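Local coordinates for Alpha/beta hydrolase fold-3 domain-containing protein (Enterococcus faecalis, PDB 2QRU) that is of unknown function but probably acts as a hydrolase of the alpha/beta-hydrolase superfamily, at residues L100-L111 against F126-L136. Residues are numbered along the deposited sequence; the frame is centred on the assembly and turned at random.
Sequences LCGRSAGGYLML and FLVNFYGYTDL. With PO4 (phosphate ion), chain B.
Ser104 N donates to Phe130 O (2.8 Å) at the last rung between two parallel strands, just where the first of them breaks into a helix. This is a beta-alpha-beta unit of the alpha/beta-hydrolase fold, a worked example of how a sharp strand-to-helix turn presents a serine, and Gly102, Ser104 and Gly106 fit the nucleophile elbow. Ser104, with a positive phi of 54°, is the likely nucleophile; its OG is hydrogen-bonded to His249, and a bound phosphate lies beside it and accepts from Ala105 N through O4. A water joins Ser104 OG to Tyr133 OH, the latter at 2.7 Å, and donates to the phosphate.

Beyond the second strand, Tyr133 turns its CG between backbone N and carbonyl carbon (chi1 38°), which lays the ring along the first turn of the helix. Tyr108 CB sits over one face of it, 3.9 Å from the centroid; the two rings, 21° from parallel, are slid so far that they barely overlap. Leu136 CD2 covers a face of the Tyr108 ring, whose OH reaches Tyr200 O. On the sheet face that carries Leu100, Leu127 and Asn129, the bent selenomethionine Met110 places SE 3.4 Å from Val128 O and CE against Asn129 CB. Asn129 closes an Asx motif, its OD1 accepting from Gly132 N at 2.9 Å.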
ATOM      1  N   LEU A 100      -9.768   1.157  -3.477  1.00 23.38           N
ATOM      2  CA  LEU A 100      -8.506   1.292  -2.735  1.00 24.17           C
ATOM      3  C   LEU A 100      -7.365   1.075  -3.724  1.00 24.41           C
ATOM      4  O   LEU A 100      -7.494   0.308  -4.691  1.00 24.01           O
ATOM      5  CB  LEU A 100      -8.384   0.267  -1.624  1.00 24.10           C
ATOM      6  CG  LEU A 100      -9.474   0.320  -0.540  1.00 23.19           C
ATOM      7  CD1 LEU A 100      -9.313  -0.897   0.419  1.00 24.91           C
ATOM      8  CD2 LEU A 100      -9.461   1.637   0.233  1.00 22.42           C
ATOM      9  N   CYS A 101      -6.209   1.682  -3.447  1.00 24.83           N
ATOM     10  CA  CYS A 101      -5.018   1.427  -4.264  1.00 24.78           C
ATOM     11  C   CYS A 101      -3.819   1.366  -3.332  1.00 25.14           C
ATOM     12  O   CYS A 101      -3.677   2.219  -2.448  1.00 25.24           O
ATOM     13  CB  CYS A 101      -4.822   2.570  -5.253  1.00 25.33           C
ATOM     14  SG  CYS A 101      -3.303   2.447  -6.288  1.00 26.28           S
ATOM     15  N   GLY A 102      -2.972   0.367  -3.514  1.00 24.10           N
ATOM     16  CA  GLY A 102      -1.834   0.157  -2.570  1.00 24.98           C
ATOM     17  C   GLY A 102      -0.548  -0.116  -3.330  1.00 26.15           C
ATOM     18  O   GLY A 102      -0.553  -0.875  -4.313  1.00 25.61           O
ATOM     19  N   ARG A 103       0.539   0.455  -2.826  1.00 24.39           N
ATOM     20  CA  ARG A 103       1.857   0.325  -3.434  1.00 24.24           C
ATOM     21  C   ARG A 103       2.729  -0.514  -2.470  1.00 25.38           C
ATOM     22  O   ARG A 103       3.024  -0.060  -1.354  1.00 24.58           O
ATOM     23  CB  ARG A 103       2.444   1.719  -3.555  1.00 24.86           C
ATOM     24  CG  ARG A 103       3.862   1.730  -4.056  1.00 24.51           C
ATOM     25  CD  ARG A 103       4.316   3.187  -4.298  1.00 24.99           C
ATOM     26  NE  ARG A 103       5.657   3.326  -4.835  1.00 26.72           N
ATOM     27  CZ  ARG A 103       6.120   4.506  -5.240  1.00 26.26           C
ATOM     28  NH1 ARG A 103       5.304   5.564  -5.179  1.00 25.82           N
ATOM     29  NH2 ARG A 103       7.355   4.643  -5.732  1.00 27.09           N
ATOM     30  N   SER A 104       3.144  -1.697  -2.922  1.00 25.92           N
ATOM     31  CA  SER A 104       4.010  -2.604  -2.153  1.00 26.31           C
ATOM     32  C   SER A 104       3.411  -2.912  -0.768  1.00 26.54           C
ATOM     33  O   SER A 104       2.324  -3.519  -0.685  1.00 25.46           O
ATOM     34  CB  SER A 104       5.448  -2.074  -2.099  1.00 27.19           C
ATOM     35  OG  SER A 104       6.285  -3.092  -1.566  1.00 30.48           O
ATOM     36  N   ALA A 105       4.044  -2.444   0.306  1.00 25.97           N
ATOM     37  CA  ALA A 105       3.436  -2.695   1.630  1.00 25.16           C
ATOM     38  C   ALA A 105       2.014  -2.116   1.673  1.00 25.00           C
ATOM     39  O   ALA A 105       1.151  -2.642   2.367  1.00 24.58           O
ATOM     40  CB  ALA A 105       4.287  -2.052   2.726  1.00 25.57           C
ATOM     41  N   GLY A 106       1.796  -0.997   0.974  1.00 24.28           N
ATOM     42  CA  GLY A 106       0.440  -0.442   0.851  1.00 24.68           C
ATOM     43  C   GLY A 106      -0.573  -1.436   0.254  1.00 25.29           C
ATOM     44  O   GLY A 106      -1.753  -1.375   0.586  1.00 25.62           O
ATOM     45  N   GLY A 107      -0.125  -2.326  -0.640  1.00 24.96           N
ATOM     46  CA  GLY A 107      -1.024  -3.378  -1.174  1.00 24.69           C
ATOM     47  C   GLY A 107      -1.426  -4.382  -0.099  1.00 23.96           C
ATOM     48  O   GLY A 107      -2.580  -4.808  -0.025  1.00 23.90           O
ATOM     49  N   TYR A 108      -0.452  -4.787   0.726  1.00 23.11           N
ATOM     50  CA  TYR A 108      -0.740  -5.671   1.854  1.00 24.11           C
ATOM     51  C   TYR A 108      -1.747  -4.982   2.800  1.00 23.08           C
ATOM     52  O   TYR A 108      -2.769  -5.598   3.225  1.00 22.42           O
ATOM     53  CB  TYR A 108       0.564  -5.990   2.574  1.00 24.88           C
ATOM     54  CG  TYR A 108       0.343  -6.777   3.852  1.00 24.47           C
ATOM     55  CD1 TYR A 108      -0.002  -8.127   3.821  1.00 23.18           C
ATOM     56  CD2 TYR A 108       0.456  -6.163   5.100  1.00 25.52           C
ATOM     57  CE1 TYR A 108      -0.220  -8.872   5.031  1.00 23.01           C
ATOM     58  CE2 TYR A 108       0.248  -6.882   6.299  1.00 26.64           C
ATOM     59  CZ  TYR A 108      -0.088  -8.247   6.258  1.00 25.16           C
ATOM     60  OH  TYR A 108      -0.323  -8.999   7.414  1.00 26.05           O
ATOM     61  N   LEU A 109      -1.470  -3.726   3.137  1.00 23.84           N
ATOM     62  CA  LEU A 109      -2.336  -2.952   4.018  1.00 24.42           C
ATOM     63  C   LEU A 109      -3.737  -2.855   3.419  1.00 23.81           C
ATOM     64  O   LEU A 109      -4.722  -3.102   4.116  1.00 25.14           O
ATOM     65  CB  LEU A 109      -1.727  -1.565   4.302  1.00 24.48           C
ATOM     66  CG  LEU A 109      -0.464  -1.576   5.172  1.00 24.70           C
ATOM     67  CD1 LEU A 109       0.084  -0.124   5.195  1.00 26.37           C
ATOM     68  CD2 LEU A 109      -0.697  -2.169   6.607  1.00 26.90           C
HETATM   69  N   MSE A 110      -3.822  -2.560   2.122  1.00 23.72           N
HETATM   70  CA  MSE A 110      -5.116  -2.468   1.438  1.00 24.45           C
HETATM   71  C   MSE A 110      -5.946  -3.759   1.556  1.00 22.55           C
HETATM   72  O   MSE A 110      -7.178  -3.765   1.849  1.00 24.44           O
HETATM   73  CB  MSE A 110      -4.893  -2.171  -0.050  1.00 24.22           C
HETATM   74  CG  MSE A 110      -6.163  -2.439  -0.902  1.00 24.50           C
HETATM   75 SE   MSE A 110      -5.660  -2.076  -2.769  0.80 30.15          SE
HETATM   76  CE  MSE A 110      -4.727  -3.781  -3.091  1.00 26.34           C
ATOM     77  N   LEU A 111      -5.263  -4.886   1.355  1.00 22.88           N
ATOM     78  CA  LEU A 111      -5.949  -6.177   1.384  1.00 23.84           C
ATOM     79  C   LEU A 111      -6.404  -6.538   2.805  1.00 23.14           C
ATOM     80  O   LEU A 111      -7.534  -7.012   3.017  1.00 24.68           O
ATOM     81  CB  LEU A 111      -5.071  -7.263   0.765  1.00 24.40           C
ATOM     82  CG  LEU A 111      -4.845  -7.043  -0.743  1.00 23.69           C
ATOM     83  CD1 LEU A 111      -3.679  -7.940  -1.238  1.00 27.07           C
ATOM     84  CD2 LEU A 111      -6.121  -7.316  -1.540  1.00 27.27           C
ATOM     85  N   PHE A 126     -13.632  -1.550  -5.794  1.00 23.28           N
ATOM     86  CA  PHE A 126     -12.541  -2.197  -6.512  1.00 23.45           C
ATOM     87  C   PHE A 126     -11.225  -1.946  -5.803  1.00 23.42           C
ATOM     88  O   PHE A 126     -11.134  -1.076  -4.907  1.00 23.35           O
ATOM     89  CB  PHE A 126     -12.465  -1.666  -7.944  1.00 22.54           C
ATOM     90  CG  PHE A 126     -12.157  -0.190  -8.014  1.00 24.07           C
ATOM     91  CD1 PHE A 126     -10.821   0.274  -8.018  1.00 24.96           C
ATOM     92  CD2 PHE A 126     -13.200   0.727  -8.111  1.00 23.15           C
ATOM     93  CE1 PHE A 126     -10.537   1.668  -8.079  1.00 27.34           C
ATOM     94  CE2 PHE A 126     -12.949   2.088  -8.166  1.00 25.53           C
ATOM     95  CZ  PHE A 126     -11.611   2.574  -8.154  1.00 25.03           C
ATOM     96  N   LEU A 127     -10.216  -2.680  -6.234  1.00 22.91           N
ATOM     97  CA  LEU A 127      -8.892  -2.646  -5.606  1.00 22.30           C
ATOM     98  C   LEU A 127      -7.818  -2.525  -6.679  1.00 22.41           C
ATOM     99  O   LEU A 127      -8.010  -3.097  -7.775  1.00 23.47           O
ATOM    100  CB  LEU A 127      -8.653  -3.944  -4.847  1.00 21.59           C
ATOM    101  CG  LEU A 127      -9.706  -4.391  -3.796  1.00 19.08           C
ATOM    102  CD1 LEU A 127      -9.340  -5.791  -3.308  1.00 23.98           C
ATOM    103  CD2 LEU A 127      -9.696  -3.333  -2.655  1.00 23.01           C
ATOM    104  N   VAL A 128      -6.719  -1.815  -6.416  1.00 22.94           N
ATOM    105  CA  VAL A 128      -5.624  -1.758  -7.390  1.00 23.76           C
ATOM    106  C   VAL A 128      -4.355  -2.078  -6.604  1.00 23.88           C
ATOM    107  O   VAL A 128      -4.006  -1.384  -5.647  1.00 25.06           O
ATOM    108  CB  VAL A 128      -5.535  -0.346  -8.063  1.00 24.62           C
ATOM    109  CG1 VAL A 128      -4.330  -0.283  -9.023  1.00 24.11           C
ATOM    110  CG2 VAL A 128      -6.856   0.013  -8.787  1.00 24.94           C
ATOM    111  N   ASN A 129      -3.734  -3.195  -6.945  1.00 24.03           N
ATOM    112  CA  ASN A 129      -2.538  -3.690  -6.278  1.00 23.58           C
ATOM    113  C   ASN A 129      -1.295  -3.483  -7.154  1.00 23.83           C
ATOM    114  O   ASN A 129      -1.192  -4.098  -8.220  1.00 24.62           O
ATOM    115  CB  ASN A 129      -2.675  -5.198  -6.068  1.00 25.06           C
ATOM    116  CG  ASN A 129      -1.392  -5.799  -5.587  1.00 24.29           C
ATOM    117  OD1 ASN A 129      -0.841  -5.335  -4.601  1.00 26.05           O
ATOM    118  ND2 ASN A 129      -0.913  -6.833  -6.271  1.00 23.48           N
ATOM    119  N   PHE A 130      -0.377  -2.650  -6.685  1.00 23.39           N
ATOM    120  CA  PHE A 130       0.974  -2.539  -7.256  1.00 22.48           C
ATOM    121  C   PHE A 130       1.906  -3.351  -6.380  1.00 22.64           C
ATOM    122  O   PHE A 130       2.297  -2.880  -5.298  1.00 22.97           O
ATOM    123  CB  PHE A 130       1.392  -1.074  -7.300  1.00 23.50           C
ATOM    124  CG  PHE A 130       0.750  -0.336  -8.425  1.00 22.37           C
ATOM    125  CD1 PHE A 130       1.363  -0.343  -9.695  1.00 23.17           C
ATOM    126  CD2 PHE A 130      -0.408   0.372  -8.234  1.00 22.94           C
ATOM    127  CE1 PHE A 130       0.758   0.335 -10.788  1.00 24.01           C
ATOM    128  CE2 PHE A 130      -1.014   1.054  -9.294  1.00 25.54           C
ATOM    129  CZ  PHE A 130      -0.446   1.046 -10.572  1.00 23.13           C
ATOM    130  N   TYR A 131       2.202  -4.586  -6.828  1.00 23.53           N
ATOM    131  CA  TYR A 131       3.241  -5.459  -6.242  1.00 24.29           C
ATOM    132  C   TYR A 131       3.192  -5.567  -4.694  1.00 24.56           C
ATOM    133  O   TYR A 131       4.216  -5.536  -3.992  1.00 26.30           O
ATOM    134  CB  TYR A 131       4.634  -5.118  -6.797  1.00 24.56           C
ATOM    135  CG  TYR A 131       4.937  -3.641  -6.946  1.00 23.49           C
ATOM    136  CD1 TYR A 131       5.383  -2.884  -5.869  1.00 25.06           C
ATOM    137  CD2 TYR A 131       4.760  -2.996  -8.177  1.00 25.25           C
ATOM    138  CE1 TYR A 131       5.675  -1.507  -6.014  1.00 23.72           C
ATOM    139  CE2 TYR A 131       5.024  -1.621  -8.324  1.00 23.70           C
ATOM    140  CZ  TYR A 131       5.476  -0.888  -7.248  1.00 26.10           C
ATOM    141  OH  TYR A 131       5.789   0.475  -7.452  1.00 23.07           O
ATOM    142  N   GLY A 132       1.963  -5.729  -4.200  1.00 24.02           N
ATOM    143  CA  GLY A 132       1.757  -6.028  -2.771  1.00 23.39           C
ATOM    144  C   GLY A 132       1.836  -7.534  -2.510  1.00 23.72           C
ATOM    145  O   GLY A 132       2.378  -8.323  -3.311  1.00 22.30           O
ATOM    146  N   TYR A 133       1.246  -7.931  -1.376  1.00 24.05           N
ATOM    147  CA  TYR A 133       1.342  -9.303  -0.889  1.00 23.91           C
ATOM    148  C   TYR A 133       0.216  -9.591   0.084  1.00 24.62           C
ATOM    149  O   TYR A 133      -0.405  -8.648   0.599  1.00 24.31           O
ATOM    150  CB  TYR A 133       2.708  -9.548  -0.278  1.00 25.18           C
ATOM    151  CG  TYR A 133       3.307  -8.415   0.521  1.00 24.99           C
ATOM    152  CD1 TYR A 133       4.098  -7.428  -0.107  1.00 25.39           C
ATOM    153  CD2 TYR A 133       3.150  -8.354   1.922  1.00 27.24           C
ATOM    154  CE1 TYR A 133       4.684  -6.379   0.635  1.00 26.17           C
ATOM    155  CE2 TYR A 133       3.721  -7.307   2.646  1.00 27.27           C
ATOM    156  CZ  TYR A 133       4.508  -6.349   2.006  1.00 27.62           C
ATOM    157  OH  TYR A 133       5.111  -5.325   2.720  1.00 26.56           O
ATOM    158  N   THR A 134      -0.031 -10.890   0.338  1.00 24.75           N
ATOM    159  CA  THR A 134      -1.219 -11.320   1.066  1.00 25.76           C
ATOM    160  C   THR A 134      -0.820 -11.920   2.429  1.00 25.82           C
ATOM    161  O   THR A 134      -1.680 -12.199   3.261  1.00 26.72           O
ATOM    162  CB  THR A 134      -1.980 -12.411   0.264  1.00 26.63           C
ATOM    163  OG1 THR A 134      -1.040 -13.411  -0.149  1.00 26.01           O
ATOM    164  CG2 THR A 134      -2.676 -11.809  -0.971  1.00 28.76           C
ATOM    165  N   ASP A 135       0.478 -12.116   2.625  1.00 26.00           N
ATOM    166  CA  ASP A 135       1.018 -12.628   3.883  1.00 25.67           C
ATOM    167  C   ASP A 135       2.472 -12.162   3.980  1.00 25.57           C
ATOM    168  O   ASP A 135       2.986 -11.513   3.064  1.00 26.09           O
ATOM    169  CB  ASP A 135       0.830 -14.160   3.991  1.00 25.19           C
ATOM    170  CG  ASP A 135       1.663 -14.941   2.993  1.00 26.77           C
ATOM    171  OD1 ASP A 135       2.886 -14.677   2.894  1.00 24.87           O
ATOM    172  OD2 ASP A 135       1.105 -15.843   2.321  1.00 28.92           O
ATOM    173  N   LEU A 136       3.104 -12.462   5.113  1.00 25.69           N
ATOM    174  CA  LEU A 136       4.451 -11.976   5.378  1.00 24.96           C
ATOM    175  C   LEU A 136       5.504 -13.104   5.271  1.00 25.08           C
ATOM    176  O   LEU A 136       6.677 -12.907   5.635  1.00 24.81           O
ATOM    177  CB  LEU A 136       4.473 -11.304   6.767  1.00 25.78           C
ATOM    178  CG  LEU A 136       3.512 -10.097   6.868  1.00 26.32           C
ATOM    179  CD1 LEU A 136       3.451  -9.603   8.310  1.00 27.82           C
ATOM    180  CD2 LEU A 136       3.899  -8.983   5.917  1.00 30.21           C
TER
HETATM  181  P   PO4 B 273       8.209  -1.287  -0.303  1.00 46.60           P
HETATM  182  O1  PO4 B 273       8.431  -2.769  -0.570  1.00 45.47           O
HETATM  183  O2  PO4 B 273       9.440  -0.753   0.419  1.00 45.19           O
HETATM  184  O3  PO4 B 273       8.129  -0.498  -1.613  1.00 47.43           O
HETATM  185  O4  PO4 B 273       6.924  -1.135   0.493  1.00 42.29           O
HETATM  186  O   HOH W   1       7.122  -4.017   1.419  1.00 32.42           O